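Local coordinates for lysosome-associated membrane glycoprotein 3 (Homo sapiens, PDB 4AKM) that takes part in fusion of the lysosome with the autophagosome and in the unfolded protein response, represented here by the membrane-proximal part of its luminal domain, at residues V2-Y7 with K18-Q24; Y81-A87 with Q99-V105; V119-S123 with V132-D136. All coordinates share one frame. Residue numbers count along the deposited sequence, not the author numbering.

Contact 1 of 3, residues V2-Y7 with K18-Q24; sequences VKTGIY and KAEMGIQ
This is an antiparallel beta-hairpin pairing in the beta-prism fold of the LAMP luminal domain: Gly-5 to Tyr-7 of strand 5-11 lie along strand 14-27. Over 5-7 and 18-24 the axes approach to 4.6 Å with N-to-C directions 161° apart, and both backbones are extended. Gly-5 and Met-21 form a hydrogen-bonded pair, with Gly-5 N to Met-21 O at 2.6 Å and Met-21 N to Gly-5 O at 3.0 Å. Ile-6 and Glu-20 follow as a non-hydrogen-bonded pair, their CA atoms 4.4 Å apart; Glu-20 CA also makes a CA-H...O contact with Gly-5 O at 3.1 Å. Tyr-7 and Ala-19 make the next hydrogen-bonded pair, Tyr-7 N to Ala-19 O at 2.7 Å and Ala-19 N to Tyr-7 O at 3.0 Å, and both strands continue beyond it.

The faces differ in character. Ile-6 and Glu-20 share one, CG1 of Ile-6 lying 3.9 Å from CG of Glu-20, whose OE2 forms a salt bridge with Lys-18 NZ at 3.3 Å. Tyr-7, Ala-19 and Met-21 occupy the other, which turns inward; Leu-60 and Leu-62 of strand 57-64 cover Tyr-7. With chi1 at m, the Tyr-7 ring folds back alongside Gly-5, where a beta carbon would collide with its hydroxyl. Toward the N-terminus, Val-2 CG1 packs 4.0 Å from Ile-23 N, and Thr-4 CG2 lies 3.3 Å from Met-21 N. One water joins the buried ring to the ladder, 3.1 Å from Tyr-7 OH and donating to Met-21 O, also at 3.1 Å.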
ATOM      1  N   VAL A   2      -6.891  10.908   7.969  1.00 69.21           N
ATOM      2  CA  VAL A   2      -6.247  10.019   6.998  1.00 72.18           C
ATOM      3  C   VAL A   2      -5.768  10.793   5.767  1.00 75.03           C
ATOM      4  O   VAL A   2      -6.365  10.712   4.688  1.00 70.65           O
ATOM      5  CB  VAL A   2      -7.189   8.869   6.562  1.00 68.54           C
ATOM      6  CG1 VAL A   2      -6.431   7.828   5.734  1.00 57.84           C
ATOM      7  CG2 VAL A   2      -7.832   8.220   7.777  1.00 64.66           C
ATOM      8  N   LYS A   3      -4.685  11.547   5.935  1.00 71.20           N
ATOM      9  CA  LYS A   3      -4.172  12.382   4.856  1.00 68.21           C
ATOM     10  C   LYS A   3      -3.516  11.537   3.762  1.00 64.74           C
ATOM     11  O   LYS A   3      -2.837  10.547   4.041  1.00 61.45           O
ATOM     12  CB  LYS A   3      -3.216  13.461   5.390  1.00 66.05           C
ATOM     13  CG  LYS A   3      -3.920  14.707   5.958  1.00 77.21           C
ATOM     14  CD  LYS A   3      -4.780  14.386   7.189  1.00 79.73           C
ATOM     15  CE  LYS A   3      -5.672  15.554   7.595  1.00 83.90           C
ATOM     16  NZ  LYS A   3      -6.553  15.208   8.754  1.00 79.31           N
ATOM     17  N   THR A   4      -3.750  11.926   2.515  1.00 63.81           N
ATOM     18  CA  THR A   4      -3.201  11.217   1.368  1.00 59.61           C
ATOM     19  C   THR A   4      -1.724  11.563   1.176  1.00 58.65           C
ATOM     20  O   THR A   4      -1.349  12.739   1.160  1.00 54.87           O
ATOM     21  CB  THR A   4      -3.993  11.555   0.086  1.00 55.48           C
ATOM     22  OG1 THR A   4      -5.370  11.208   0.273  1.00 54.99           O
ATOM     23  CG2 THR A   4      -3.446  10.795  -1.112  1.00 54.46           C
ATOM     24  N   GLY A   5      -0.891  10.534   1.039  1.00 55.84           N
ATOM     25  CA  GLY A   5       0.532  10.733   0.845  1.00 53.30           C
ATOM     26  C   GLY A   5       0.963  10.510  -0.587  1.00 56.55           C
ATOM     27  O   GLY A   5       0.401   9.657  -1.279  1.00 53.71           O
ATOM     28  N   ILE A   6       1.953  11.279  -1.036  1.00 51.03           N
ATOM     29  CA  ILE A   6       2.485  11.111  -2.380  1.00 44.53           C
ATOM     30  C   ILE A   6       3.862  10.448  -2.333  1.00 48.68           C
ATOM     31  O   ILE A   6       4.865  11.047  -1.927  1.00 42.65           O
ATOM     32  CB  ILE A   6       2.522  12.432  -3.155  1.00 43.08           C
ATOM     33  CG1 ILE A   6       1.116  13.025  -3.243  1.00 50.82           C
ATOM     34  CG2 ILE A   6       3.074  12.212  -4.550  1.00 50.06           C
ATOM     35  CD1 ILE A   6       0.859  14.144  -2.261  1.00 50.86           C
ATOM     36  N   TYR A   7       3.885   9.190  -2.754  1.00 49.59           N
ATOM     37  CA  TYR A   7       5.065   8.358  -2.646  1.00 44.64           C
ATOM     38  C   TYR A   7       5.578   8.036  -4.028  1.00 52.59           C
ATOM     39  O   TYR A   7       4.874   8.223  -5.025  1.00 49.72           O
ATOM     40  CB  TYR A   7       4.726   7.075  -1.901  1.00 40.05           C
ATOM     41  CG  TYR A   7       4.057   7.334  -0.575  1.00 44.36           C
ATOM     42  CD1 TYR A   7       4.639   8.171   0.365  1.00 42.33           C
ATOM     43  CD2 TYR A   7       2.828   6.762  -0.274  1.00 40.89           C
ATOM     44  CE1 TYR A   7       4.024   8.417   1.571  1.00 43.39           C
ATOM     45  CE2 TYR A   7       2.210   7.000   0.928  1.00 40.10           C
ATOM     46  CZ  TYR A   7       2.809   7.827   1.846  1.00 42.54           C
ATOM     47  OH  TYR A   7       2.187   8.062   3.047  1.00 46.42           O
ATOM     48  N   LYS A  18       4.839   5.195  -8.744  1.00 62.46           N
ATOM     49  CA  LYS A  18       4.253   6.451  -8.298  1.00 57.53           C
ATOM     50  C   LYS A  18       2.962   6.110  -7.570  1.00 61.79           C
ATOM     51  O   LYS A  18       2.066   5.506  -8.151  1.00 59.31           O
ATOM     52  CB  LYS A  18       3.965   7.361  -9.491  1.00 55.78           C
ATOM     53  CG  LYS A  18       3.622   8.795  -9.127  1.00 61.50           C
ATOM     54  CD  LYS A  18       2.962   9.506 -10.305  1.00 73.89           C
ATOM     55  CE  LYS A  18       3.096  11.021 -10.212  1.00 77.56           C
ATOM     56  NZ  LYS A  18       2.629  11.563  -8.906  1.00 70.62           N
ATOM     57  N   ALA A  19       2.861   6.481  -6.299  1.00 55.73           N
ATOM     58  CA  ALA A  19       1.685   6.106  -5.526  1.00 51.95           C
ATOM     59  C   ALA A  19       1.206   7.205  -4.596  1.00 46.46           C
ATOM     60  O   ALA A  19       1.927   7.677  -3.723  1.00 45.88           O
ATOM     61  CB  ALA A  19       1.935   4.816  -4.756  1.00 49.73           C
ATOM     62  N   GLU A  20      -0.034   7.609  -4.815  1.00 53.91           N
ATOM     63  CA  GLU A  20      -0.722   8.530  -3.938  1.00 49.66           C
ATOM     64  C   GLU A  20      -1.825   7.737  -3.279  1.00 47.06           C
ATOM     65  O   GLU A  20      -2.487   6.946  -3.939  1.00 50.38           O
ATOM     66  CB  GLU A  20      -1.306   9.674  -4.750  1.00 46.88           C
ATOM     67  CG  GLU A  20      -0.287  10.345  -5.656  1.00 58.17           C
ATOM     68  CD  GLU A  20      -0.922  11.365  -6.575  1.00 61.73           C
ATOM     69  OE1 GLU A  20      -2.162  11.461  -6.569  1.00 65.12           O
ATOM     70  OE2 GLU A  20      -0.189  12.068  -7.301  1.00 65.52           O
ATOM     71  N   MET A  21      -1.997   7.927  -1.977  1.00 48.17           N
ATOM     72  CA  MET A  21      -3.024   7.226  -1.213  1.00 46.55           C
ATOM     73  C   MET A  21      -2.947   7.614   0.249  1.00 46.57           C
ATOM     74  O   MET A  21      -1.958   8.181   0.709  1.00 48.07           O
ATOM     75  CB  MET A  21      -2.882   5.704  -1.334  1.00 44.01           C
ATOM     76  CG  MET A  21      -1.576   5.134  -0.784  1.00 44.72           C
ATOM     77  SD  MET A  21      -0.997   3.640  -1.630  1.00 49.49           S
ATOM     78  CE  MET A  21      -2.395   2.551  -1.441  1.00 44.03           C
ATOM     79  N   GLY A  22      -4.015   7.304   0.967  1.00 40.91           N
ATOM     80  CA  GLY A  22      -4.056   7.409   2.404  1.00 43.39           C
ATOM     81  C   GLY A  22      -4.127   5.991   2.906  1.00 40.95           C
ATOM     82  O   GLY A  22      -4.767   5.140   2.291  1.00 42.38           O
ATOM     83  N   ILE A  23      -3.448   5.726   4.014  1.00 44.50           N
ATOM     84  CA  ILE A  23      -3.392   4.376   4.555  1.00 42.05           C
ATOM     85  C   ILE A  23      -3.659   4.381   6.056  1.00 37.92           C
ATOM     86  O   ILE A  23      -3.187   5.248   6.793  1.00 36.02           O
ATOM     87  CB  ILE A  23      -2.055   3.678   4.205  1.00 36.01           C
ATOM     88  CG1 ILE A  23      -1.933   3.529   2.689  1.00 37.43           C
ATOM     89  CG2 ILE A  23      -1.964   2.314   4.860  1.00 29.84           C
ATOM     90  CD1 ILE A  23      -0.519   3.352   2.210  1.00 49.86           C
ATOM     91  N   GLN A  24      -4.458   3.414   6.483  1.00 37.03           N
ATOM     92  CA  GLN A  24      -4.871   3.281   7.862  1.00 39.36           C
ATOM     93  C   GLN A  24      -4.602   1.837   8.272  1.00 39.20           C
ATOM     94  O   GLN A  24      -4.759   0.916   7.471  1.00 35.67           O
ATOM     95  CB  GLN A  24      -6.366   3.620   7.987  1.00 36.00           C
ATOM     96  CG  GLN A  24      -6.880   3.753   9.417  1.00 49.42           C
ATOM     97  CD  GLN A  24      -8.342   4.193   9.494  1.00 54.93           C
ATOM     98  OE1 GLN A  24      -9.258   3.398   9.272  1.00 51.76           O
ATOM     99  NE2 GLN A  24      -8.562   5.464   9.816  1.00 55.78           N
TER
HETATM  100  O   HOH W   1      -0.748   7.231   3.420  1.00 51.33           O

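Contact 2 of 3, residues Y81-A87 with Q99-V105; sequences YISEVGA and QGIKHAV
A break in one strand of this hairpin, at His-103 and Ala-104, brings two acceptors, Ser-83 O and His-103 O, within 2.8 Å with no hydrogen bond between them. Strands 80-90 and 97-110 pair here at the border of the five-stranded sheet, 97-110 being outermost. Segments 81-87 and 99-102 run 177° apart, axes 4.6 Å at closest approach. Val-85 N to Lys-102 O measures 3.0 Å and Lys-102 N to Val-85 O 2.9 Å; Ala-87 N to Gly-100 O measures 2.9 Å and Gly-100 N to Ala-87 O 3.0 Å. Between these pairs, Gly-86 faces Ile-101, CA-CA 4.2 Å.

Psi falls to -15° at Ser-83 and -43° at His-103. Ser-83 and Glu-84 both face Thr-72, a classic beta bulge against strand 67-75, where Gly-86 bonds through its backbone to glycosylated Asn-70. Glu-84, chi1 t, has its side chain about 5 Å from the sugar; Glu-84 CD lies 3.7 Å from Ile-101 CG2 and Glu-84 OE1 3.2 Å from His-103 CD2. Val-85 and Ala-87 turn inward against Leu-126. Main-chain amides and carbonyls thus carry the pairing, taken up again past the break by a weak 3.5 Å hydrogen bond from Val-105 N to Ser-83 O.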
ATOM      1  N   TYR A  81      -0.413  -5.557 -10.872  1.00 65.04           N
ATOM      2  CA  TYR A  81      -1.283  -5.559  -9.702  1.00 62.67           C
ATOM      3  C   TYR A  81      -0.438  -5.583  -8.443  1.00 58.42           C
ATOM      4  O   TYR A  81       0.762  -5.853  -8.502  1.00 59.11           O
ATOM      5  CB  TYR A  81      -2.217  -6.777  -9.733  1.00 60.26           C
ATOM      6  CG  TYR A  81      -1.503  -8.090  -9.973  1.00 62.71           C
ATOM      7  CD1 TYR A  81      -1.267  -8.551 -11.264  1.00 66.70           C
ATOM      8  CD2 TYR A  81      -1.056  -8.862  -8.911  1.00 63.30           C
ATOM      9  CE1 TYR A  81      -0.604  -9.746 -11.486  1.00 72.78           C
ATOM     10  CE2 TYR A  81      -0.394 -10.058  -9.122  1.00 62.98           C
ATOM     11  CZ  TYR A  81      -0.170 -10.498 -10.409  1.00 72.82           C
ATOM     12  OH  TYR A  81       0.489 -11.690 -10.612  1.00 70.39           O
ATOM     13  N   ILE A  82      -1.054  -5.281  -7.304  1.00 54.21           N
ATOM     14  CA  ILE A  82      -0.387  -5.498  -6.028  1.00 56.53           C
ATOM     15  C   ILE A  82      -0.461  -6.986  -5.729  1.00 54.02           C
ATOM     16  O   ILE A  82      -1.549  -7.546  -5.632  1.00 56.40           O
ATOM     17  CB  ILE A  82      -1.054  -4.715  -4.880  1.00 56.60           C
ATOM     18  CG1 ILE A  82      -0.751  -3.222  -4.994  1.00 50.08           C
ATOM     19  CG2 ILE A  82      -0.578  -5.237  -3.533  1.00 54.68           C
ATOM     20  CD1 ILE A  82      -1.667  -2.348  -4.161  1.00 44.02           C
ATOM     21  N   SER A  83       0.695  -7.627  -5.602  1.00 52.25           N
ATOM     22  CA  SER A  83       0.743  -9.066  -5.379  1.00 52.23           C
ATOM     23  C   SER A  83       1.010  -9.435  -3.921  1.00 55.61           C
ATOM     24  O   SER A  83       0.810 -10.583  -3.521  1.00 56.14           O
ATOM     25  CB  SER A  83       1.786  -9.721  -6.282  1.00 53.29           C
ATOM     26  OG  SER A  83       3.092  -9.311  -5.926  1.00 55.31           O
ATOM     27  N   GLU A  84       1.466  -8.475  -3.119  1.00 53.63           N
ATOM     28  CA  GLU A  84       1.686  -8.783  -1.703  1.00 54.68           C
ATOM     29  C   GLU A  84       1.519  -7.570  -0.791  1.00 50.42           C
ATOM     30  O   GLU A  84       1.877  -6.456  -1.163  1.00 48.42           O
ATOM     31  CB  GLU A  84       3.067  -9.422  -1.496  1.00 58.25           C
ATOM     32  CG  GLU A  84       3.407  -9.730  -0.042  1.00 58.05           C
ATOM     33  CD  GLU A  84       4.568 -10.696   0.098  1.00 61.61           C
ATOM     34  OE1 GLU A  84       4.466 -11.816  -0.445  1.00 60.85           O
ATOM     35  OE2 GLU A  84       5.576 -10.339   0.752  1.00 57.59           O
ATOM     36  N   VAL A  85       0.955  -7.773   0.399  1.00 48.25           N
ATOM     37  CA  VAL A  85       0.912  -6.666   1.359  1.00 44.42           C
ATOM     38  C   VAL A  85       1.373  -7.076   2.746  1.00 43.22           C
ATOM     39  O   VAL A  85       0.848  -8.011   3.332  1.00 42.78           O
ATOM     40  CB  VAL A  85      -0.478  -6.019   1.488  1.00 42.06           C
ATOM     41  CG1 VAL A  85      -0.375  -4.756   2.333  1.00 35.40           C
ATOM     42  CG2 VAL A  85      -1.054  -5.696   0.120  1.00 45.23           C
ATOM     43  N   GLY A  86       2.355  -6.358   3.271  1.00 37.29           N
ATOM     44  CA  GLY A  86       2.842  -6.641   4.597  1.00 35.60           C
ATOM     45  C   GLY A  86       2.750  -5.404   5.452  1.00 36.08           C
ATOM     46  O   GLY A  86       2.845  -4.295   4.952  1.00 30.49           O
ATOM     47  N   ALA A  87       2.545  -5.593   6.747  1.00 40.06           N
ATOM     48  CA  ALA A  87       2.583  -4.472   7.666  1.00 36.31           C
ATOM     49  C   ALA A  87       3.123  -4.869   9.028  1.00 36.40           C
ATOM     50  O   ALA A  87       3.070  -6.041   9.438  1.00 36.53           O
ATOM     51  CB  ALA A  87       1.223  -3.823   7.798  1.00 34.22           C
ATOM     52  N   GLN A  99       1.626  -7.611  13.354  1.00 39.60           N
ATOM     53  CA  GLN A  99       2.090  -7.654  11.982  1.00 40.98           C
ATOM     54  C   GLN A  99       1.407  -8.730  11.163  1.00 43.63           C
ATOM     55  O   GLN A  99       0.733  -9.611  11.697  1.00 41.76           O
ATOM     56  CB  GLN A  99       3.606  -7.813  11.921  1.00 40.14           C
ATOM     57  CG  GLN A  99       4.145  -9.005  12.661  1.00 41.24           C
ATOM     58  CD  GLN A  99       5.586  -9.260  12.311  1.00 46.97           C
ATOM     59  OE1 GLN A  99       5.950  -9.283  11.136  1.00 49.49           O
ATOM     60  NE2 GLN A  99       6.426  -9.433  13.327  1.00 51.92           N
ATOM     61  N   GLY A 100       1.572  -8.643   9.850  1.00 42.23           N
ATOM     62  CA  GLY A 100       0.924  -9.615   8.995  1.00 42.49           C
ATOM     63  C   GLY A 100       1.217  -9.409   7.533  1.00 45.69           C
ATOM     64  O   GLY A 100       1.521  -8.296   7.097  1.00 42.19           O
ATOM     65  N   ILE A 101       1.126 -10.495   6.773  1.00 44.87           N
ATOM     66  CA  ILE A 101       1.388 -10.450   5.346  1.00 45.67           C
ATOM     67  C   ILE A 101       0.349 -11.260   4.602  1.00 47.58           C
ATOM     68  O   ILE A 101       0.034 -12.386   4.981  1.00 52.88           O
ATOM     69  CB  ILE A 101       2.790 -11.010   4.991  1.00 48.89           C
ATOM     70  CG1 ILE A 101       3.894 -10.252   5.734  1.00 45.06           C
ATOM     71  CG2 ILE A 101       3.030 -10.959   3.485  1.00 46.36           C
ATOM     72  CD1 ILE A 101       5.277 -10.442   5.140  1.00 45.51           C
ATOM     73  N   LYS A 102      -0.200 -10.663   3.555  1.00 49.01           N
ATOM     74  CA  LYS A 102      -1.015 -11.376   2.593  1.00 51.61           C
ATOM     75  C   LYS A 102      -0.151 -11.623   1.373  1.00 58.22           C
ATOM     76  O   LYS A 102       0.348 -10.675   0.737  1.00 54.54           O
ATOM     77  CB  LYS A 102      -2.250 -10.562   2.232  1.00 60.75           C
ATOM     78  CG  LYS A 102      -3.488 -10.978   2.994  1.00 59.74           C
ATOM     79  CD  LYS A 102      -4.176 -12.129   2.290  1.00 70.56           C
ATOM     80  CE  LYS A 102      -5.643 -12.205   2.685  1.00 79.16           C
ATOM     81  NZ  LYS A 102      -6.462 -12.868   1.631  1.00 72.09           N
ATOM     82  N   HIS A 103       0.020 -12.903   1.058  1.00 60.54           N
ATOM     83  CA  HIS A 103       1.054 -13.331   0.134  1.00 60.23           C
ATOM     84  C   HIS A 103       0.635 -13.459  -1.322  1.00 69.12           C
ATOM     85  O   HIS A 103       1.377 -13.051  -2.221  1.00 75.47           O
ATOM     86  CB  HIS A 103       1.669 -14.642   0.618  1.00 61.20           C
ATOM     87  CG  HIS A 103       2.665 -14.461   1.716  1.00 58.85           C
ATOM     88  ND1 HIS A 103       2.328 -14.548   3.049  1.00 60.76           N
ATOM     89  CD2 HIS A 103       3.988 -14.172   1.680  1.00 55.47           C
ATOM     90  CE1 HIS A 103       3.404 -14.336   3.787  1.00 59.68           C
ATOM     91  NE2 HIS A 103       4.423 -14.103   2.979  1.00 57.07           N
ATOM     92  N   ALA A 104      -0.534 -14.034  -1.565  1.00 65.80           N
ATOM     93  CA  ALA A 104      -0.903 -14.383  -2.932  1.00 70.34           C
ATOM     94  C   ALA A 104      -2.200 -13.723  -3.336  1.00 74.49           C
ATOM     95  O   ALA A 104      -3.222 -14.391  -3.487  1.00 78.66           O
ATOM     96  CB  ALA A 104      -1.013 -15.895  -3.081  1.00 76.80           C
ATOM     97  N   VAL A 105      -2.156 -12.409  -3.519  1.00 74.39           N
ATOM     98  CA  VAL A 105      -3.370 -11.654  -3.806  1.00 70.72           C
ATOM     99  C   VAL A 105      -3.291 -10.945  -5.148  1.00 68.38           C
ATOM    100  O   VAL A 105      -2.208 -10.597  -5.620  1.00 69.41           O
ATOM    101  CB  VAL A 105      -3.661 -10.620  -2.701  1.00 68.62           C
ATOM    102  CG1 VAL A 105      -3.885 -11.320  -1.368  1.00 72.13           C
ATOM    103  CG2 VAL A 105      -2.521  -9.617  -2.593  1.00 58.41           C
TER

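Contact 3 of 3, residues V119-S123 with V132-D136; sequences VSEQS and VKTTD
Lys-133 lays its aliphatic chain over Ser-123 on one face of the sheet and on toward Glu-121, Lys-133 CG lying 3.7 Å from Ser-123 CB and Lys-133 CE 3.7 Å from Glu-121 OE2. The lysine NZ remains 4.3 Å from that same Glu-121 OE2, beyond a salt bridge, so the overlap is chiefly one of packing. The backbones form a short antiparallel ladder, characteristic of a beta hairpin, made by strands 122-125 and 130-135. End to end, 119-123 and 132-136 point 173° apart.

Gln-122 and Thr-134 are the hydrogen-bonded pair: Gln-122 N to Thr-134 O is 2.9 Å, and Thr-134 N to Gln-122 O is 2.8 Å. Ser-123 and Lys-133 form the adjoining non-hydrogen-bonded pair, CA atoms 4.4 Å apart. CA-H...O contacts supplement these bonds, from Lys-133 CA to Gln-122 O at 3.1 Å and from Ser-123 CA to Val-132 O at 3.4 Å. Thr-134, chi1 p, brings OG1 to 3.3 Å from Gln-122 CB on the other face.

Residues 119-121 are loop. Asp-136 has positive phi and psi, 54° and 34°, as the chain turns a corner there; its N makes a weak hydrogen bond to Val-119 O at 3.4 Å, while Val-119 CG2 touches Asp-136 OD1 at 3.7 Å.

Strand 130-135 is flanked by strand 122-125 and strand 14-27, receiving backbone hydrogen bonds from Gly-22 and Gln-24 of the latter, while Phe-108 of strand 97-110 packs on Gln-122 and Thr-134.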
ATOM      1  N   VAL A 119     -10.731   6.053  -5.077  1.00 60.68           N
ATOM      2  CA  VAL A 119     -10.977   6.954  -3.964  1.00 58.16           C
ATOM      3  C   VAL A 119     -11.803   6.247  -2.884  1.00 56.98           C
ATOM      4  O   VAL A 119     -11.739   6.588  -1.699  1.00 61.05           O
ATOM      5  CB  VAL A 119     -11.682   8.228  -4.484  1.00 59.22           C
ATOM      6  CG1 VAL A 119     -12.721   7.857  -5.537  1.00 65.00           C
ATOM      7  CG2 VAL A 119     -12.298   9.041  -3.350  1.00 56.54           C
ATOM      8  N   SER A 120     -12.558   5.237  -3.294  1.00 54.68           N
ATOM      9  CA  SER A 120     -13.371   4.472  -2.356  1.00 62.64           C
ATOM     10  C   SER A 120     -12.491   3.625  -1.447  1.00 58.74           C
ATOM     11  O   SER A 120     -11.519   3.015  -1.908  1.00 56.29           O
ATOM     12  CB  SER A 120     -14.362   3.571  -3.106  1.00 72.86           C
ATOM     13  OG  SER A 120     -15.073   4.291  -4.103  1.00 85.31           O
ATOM     14  N   GLU A 121     -12.852   3.578  -0.167  1.00 49.41           N
ATOM     15  CA  GLU A 121     -12.100   2.827   0.833  1.00 47.12           C
ATOM     16  C   GLU A 121     -11.913   1.359   0.475  1.00 53.75           C
ATOM     17  O   GLU A 121     -12.890   0.623   0.310  1.00 51.06           O
ATOM     18  CB  GLU A 121     -12.786   2.907   2.191  1.00 46.97           C
ATOM     19  CG  GLU A 121     -12.226   1.914   3.186  1.00 56.52           C
ATOM     20  CD  GLU A 121     -13.049   1.811   4.448  1.00 64.97           C
ATOM     21  OE1 GLU A 121     -13.092   2.799   5.212  1.00 65.15           O
ATOM     22  OE2 GLU A 121     -13.650   0.736   4.674  1.00 61.15           O
ATOM     23  N   GLN A 122     -10.653   0.938   0.371  1.00 51.34           N
ATOM     24  CA  GLN A 122     -10.330  -0.465   0.133  1.00 49.89           C
ATOM     25  C   GLN A 122      -9.728  -1.085   1.384  1.00 49.17           C
ATOM     26  O   GLN A 122      -9.085  -0.406   2.179  1.00 49.76           O
ATOM     27  CB  GLN A 122      -9.385  -0.626  -1.061  1.00 49.93           C
ATOM     28  CG  GLN A 122      -9.993  -0.215  -2.395  1.00 55.67           C
ATOM     29  CD  GLN A 122     -11.274  -0.970  -2.724  1.00 58.55           C
ATOM     30  OE1 GLN A 122     -12.375  -0.534  -2.374  1.00 54.02           O
ATOM     31  NE2 GLN A 122     -11.134  -2.105  -3.405  1.00 54.94           N
ATOM     32  N   SER A 123      -9.930  -2.385   1.545  1.00 46.22           N
ATOM     33  CA  SER A 123      -9.595  -3.054   2.790  1.00 41.34           C
ATOM     34  C   SER A 123      -8.999  -4.433   2.571  1.00 44.79           C
ATOM     35  O   SER A 123      -9.354  -5.137   1.624  1.00 47.30           O
ATOM     36  CB  SER A 123     -10.843  -3.181   3.659  1.00 49.09           C
ATOM     37  OG  SER A 123     -10.706  -4.244   4.583  1.00 53.66           O
ATOM     38  N   VAL A 132      -5.408  -3.584   6.920  1.00 36.87           N
ATOM     39  CA  VAL A 132      -5.000  -2.334   6.301  1.00 36.57           C
ATOM     40  C   VAL A 132      -6.145  -1.783   5.446  1.00 35.74           C
ATOM     41  O   VAL A 132      -6.866  -2.543   4.801  1.00 36.89           O
ATOM     42  CB  VAL A 132      -3.680  -2.488   5.492  1.00 29.01           C
ATOM     43  CG1 VAL A 132      -3.831  -3.512   4.384  1.00 35.09           C
ATOM     44  CG2 VAL A 132      -3.222  -1.151   4.937  1.00 29.64           C
ATOM     45  N   LYS A 133      -6.330  -0.465   5.483  1.00 36.17           N
ATOM     46  CA  LYS A 133      -7.310   0.208   4.639  1.00 40.67           C
ATOM     47  C   LYS A 133      -6.677   1.330   3.820  1.00 43.82           C
ATOM     48  O   LYS A 133      -5.915   2.139   4.345  1.00 42.17           O
ATOM     49  CB  LYS A 133      -8.484   0.741   5.468  1.00 41.45           C
ATOM     50  CG  LYS A 133      -9.718  -0.156   5.410  1.00 49.86           C
ATOM     51  CD  LYS A 133     -10.589  -0.030   6.651  1.00 54.39           C
ATOM     52  CE  LYS A 133     -11.459  -1.278   6.834  1.00 59.85           C
ATOM     53  NZ  LYS A 133     -12.181  -1.307   8.146  1.00 65.12           N
ATOM     54  N   THR A 134      -6.987   1.361   2.528  1.00 46.67           N
ATOM     55  CA  THR A 134      -6.495   2.420   1.655  1.00 45.94           C
ATOM     56  C   THR A 134      -7.625   3.337   1.234  1.00 45.36           C
ATOM     57  O   THR A 134      -8.790   2.947   1.229  1.00 47.25           O
ATOM     58  CB  THR A 134      -5.823   1.868   0.384  1.00 45.33           C
ATOM     59  OG1 THR A 134      -6.822   1.376  -0.521  1.00 46.31           O
ATOM     60  CG2 THR A 134      -4.856   0.755   0.735  1.00 47.08           C
ATOM     61  N   THR A 135      -7.269   4.556   0.856  1.00 45.56           N
ATOM     62  CA  THR A 135      -8.261   5.548   0.474  1.00 48.05           C
ATOM     63  C   THR A 135      -7.601   6.538  -0.473  1.00 49.21           C
ATOM     64  O   THR A 135      -6.389   6.672  -0.457  1.00 56.15           O
ATOM     65  CB  THR A 135      -8.789   6.284   1.720  1.00 46.06           C
ATOM     66  OG1 THR A 135      -9.791   7.226   1.334  1.00 67.32           O
ATOM     67  CG2 THR A 135      -7.681   7.031   2.405  1.00 42.13           C
ATOM     68  N   ASP A 136      -8.381   7.217  -1.310  1.00 54.77           N
ATOM     69  CA  ASP A 136      -7.829   8.253  -2.197  1.00 53.93           C
ATOM     70  C   ASP A 136      -6.670   7.758  -3.058  1.00 47.86           C
ATOM     71  O   ASP A 136      -5.730   8.494  -3.350  1.00 48.81           O
ATOM     72  CB  ASP A 136      -7.401   9.475  -1.387  1.00 44.48           C
ATOM     73  CG  ASP A 136      -8.580  10.267  -0.880  1.00 48.40           C
ATOM     74  OD1 ASP A 136      -9.419  10.658  -1.715  1.00 52.23           O
ATOM     75  OD2 ASP A 136      -8.682  10.478   0.345  1.00 45.87           O
TER

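In the fold
The three contacts follow one another along the chain, each a hairpin pairing closed before the next opens, and all belong to the LAMP luminal domain. Contacts 1 and 3, centres about 10 Å apart, share one sheet: probable hydrogen bonds from Gly-22 N to Thr-135 O at 2.8 Å and from Gln-24 N to Lys-133 O at 2.9 Å join strands 14-27 and 130-135. Contact 2 lies in the other, five-stranded sheet, its centre about 17 Å from that of contact 1, across the chain's centre. Contact 3 approaches it, Val-85 CG1 meeting Val-132 CG1 at 4.2 Å. The hairpins thus lie in two sheets packed together, consistent with the beta prism described for this domain, without any helix.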